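Local coordinates for protein SusD homolog (Bacteroides thetaiotaomicron, PDB 4MRU) that probably binds mucin O-glycans at the cell surface as a SusD-like outer-membrane lipoprotein of the TPR-like fold, at residues Met49-Tyr54 / Tyr69-Asn73. Coordinates in Å, arbitrary orientation, origin at the centre of the assembly. Residue numbers count along the deposited sequence, not the author numbering.
Sequences MCGGSY and YSTYN. With EDO (1,2-ethanediol), chain G.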
loop_
_atom_site.group_PDB
_atom_site.type_symbol
_atom_site.label_atom_id
_atom_site.label_comp_id
_atom_site.label_asym_id
_atom_site.label_seq_id
_atom_site.Cartn_x
_atom_site.Cartn_y
_atom_site.Cartn_z
HETATM N N MSE A 49 -1.675 12.170 0.158
HETATM C CA MSE A 49 -0.717 12.772 1.112
HETATM C C MSE A 49 0.085 11.717 1.843
HETATM O O MSE A 49 1.321 11.770 1.853
HETATM C CB MSE A 49 -1.494 13.615 2.081
HETATM C CG MSE A 49 -2.060 14.873 1.482
HETATM SE SE MSE A 49 -2.915 15.770 3.008
HETATM C CE MSE A 49 -4.127 17.027 2.080
ATOM N N CYS A 50 -0.576 10.793 2.531
ATOM C CA CYS A 50 0.171 9.824 3.383
ATOM C C CYS A 50 0.926 8.713 2.577
ATOM O O CYS A 50 2.165 8.739 2.485
ATOM C CB CYS A 50 -0.779 9.239 4.423
ATOM S SG CYS A 50 0.010 8.037 5.549
ATOM N N GLY A 51 0.185 7.785 1.938
ATOM C CA GLY A 51 0.795 6.755 1.129
ATOM C C GLY A 51 1.682 7.362 0.051
ATOM O O GLY A 51 2.791 6.904 -0.196
ATOM N N GLY A 52 1.178 8.406 -0.596
ATOM C CA GLY A 52 1.892 9.033 -1.694
ATOM C C GLY A 52 3.245 9.578 -1.308
ATOM O O GLY A 52 4.253 9.311 -1.989
ATOM N N SER A 53 3.298 10.336 -0.228
ATOM C CA SER A 53 4.553 10.915 0.204
ATOM C C SER A 53 5.523 9.849 0.744
ATOM O O SER A 53 6.721 9.897 0.484
ATOM C CB SER A 53 4.340 12.003 1.295
ATOM O OG SER A 53 3.543 13.055 0.800
ATOM N N TYR A 54 5.023 8.899 1.508
ATOM C CA TYR A 54 5.937 8.002 2.198
ATOM C C TYR A 54 6.397 6.830 1.304
ATOM O O TYR A 54 7.312 6.119 1.665
ATOM C CB TYR A 54 5.284 7.529 3.482
ATOM C CG TYR A 54 4.867 8.680 4.418
ATOM C CD1 TYR A 54 5.531 9.911 4.383
ATOM C CD2 TYR A 54 3.880 8.512 5.371
ATOM C CE1 TYR A 54 5.174 10.949 5.232
ATOM C CE2 TYR A 54 3.526 9.540 6.243
ATOM C CZ TYR A 54 4.174 10.756 6.172
ATOM O OH TYR A 54 3.842 11.785 6.994
ATOM N N TYR A 69 2.026 16.091 5.476
ATOM C CA TYR A 69 2.481 14.735 5.655
ATOM C C TYR A 69 3.913 14.613 5.121
ATOM O O TYR A 69 4.779 14.017 5.811
ATOM C CB TYR A 69 1.575 13.717 4.954
ATOM C CG TYR A 69 0.283 13.361 5.699
ATOM C CD1 TYR A 69 -0.834 14.184 5.661
ATOM C CD2 TYR A 69 0.204 12.199 6.445
ATOM C CE1 TYR A 69 -2.016 13.833 6.326
ATOM C CE2 TYR A 69 -0.955 11.854 7.132
ATOM C CZ TYR A 69 -2.052 12.663 7.077
ATOM O OH TYR A 69 -3.177 12.265 7.735
ATOM N N SER A 70 4.202 15.200 3.950
ATOM C CA SER A 70 5.531 14.982 3.292
ATOM C C SER A 70 6.718 15.552 4.093
ATOM O O SER A 70 7.854 15.061 3.964
ATOM C CB SER A 70 5.553 15.545 1.895
ATOM O OG SER A 70 5.325 16.924 1.930
ATOM N N THR A 71 6.445 16.548 4.929
ATOM C CA THR A 71 7.487 17.149 5.804
ATOM C C THR A 71 7.395 16.668 7.264
ATOM O O THR A 71 8.064 17.211 8.161
ATOM C CB THR A 71 7.476 18.690 5.717
ATOM O OG1 THR A 71 6.170 19.210 5.990
ATOM C CG2 THR A 71 7.962 19.112 4.334
ATOM N N TYR A 72 6.588 15.647 7.471
ATOM C CA TYR A 72 6.451 14.902 8.736
ATOM C C TYR A 72 5.715 15.686 9.826
ATOM O O TYR A 72 5.798 15.324 11.000
ATOM C CB TYR A 72 7.826 14.407 9.258
ATOM C CG TYR A 72 8.651 13.563 8.298
ATOM C CD1 TYR A 72 8.092 12.882 7.242
ATOM C CD2 TYR A 72 10.027 13.438 8.475
ATOM C CE1 TYR A 72 8.857 12.051 6.437
ATOM C CE2 TYR A 72 10.813 12.664 7.629
ATOM C CZ TYR A 72 10.219 11.979 6.588
ATOM O OH TYR A 72 10.991 11.190 5.771
ATOM N N ASN A 73 4.982 16.734 9.430
ATOM C CA ASN A 73 4.267 17.555 10.404
ATOM C C ASN A 73 2.858 17.822 9.916
ATOM O O ASN A 73 2.409 18.955 9.904
ATOM C CB ASN A 73 5.026 18.852 10.721
ATOM C CG ASN A 73 5.038 19.825 9.576
ATOM O OD1 ASN A 73 5.026 19.444 8.402
ATOM N ND2 ASN A 73 5.045 21.099 9.916
HETATM C C1 EDO G . 11.832 9.083 2.699
HETATM O O1 EDO G . 10.836 8.109 2.396
HETATM C C2 EDO G . 11.191 10.457 2.831
HETATM O O2 EDO G . 10.032 10.418 3.699
#
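Tyr69 lays its ring against the last turns of helix 40-54, between Met49 and Cys50, the largest single contributor to this buried join between that helix and a type I beta turn, Tyr69 to Tyr72, in the SusD-like fold. One ring face lies over Cys50 N; Met49 CB and Cys50 CB each come within 3.7 Å of the ring, at CD1 and CD2 respectively. Met49 SE (the residue is selenomethionine) makes a Met-aromatic contact and Cys50 SG a Cys sulfur-aromatic one, both oblique, 4.8 Å and 5.1 Å from the Tyr69 ring centroid. Tyr69 OH hydrogen-bonds to Trp78 O, further along the same loop, while Trp431 of helix 427-437 meets the Tyr54 ring and touches Cys50. Ser53 OG donates a hydrogen bond to Met49 O (2.8 Å), one turn back, and rests 3.4 Å from Ser70 CB. Tyr72 brings its ring edge to Tyr54, CE1 to CE1 at 4.0 Å; its OH shares a very short 2.4 Å hydrogen bond with O2 of an ethanediol, probably from the crystallisation liquor. Tyr69 O serves two donors: Tyr72 N closes the turn at 2.9 Å, and Tyr54 OH, at 2.7 Å, ties the helix to it.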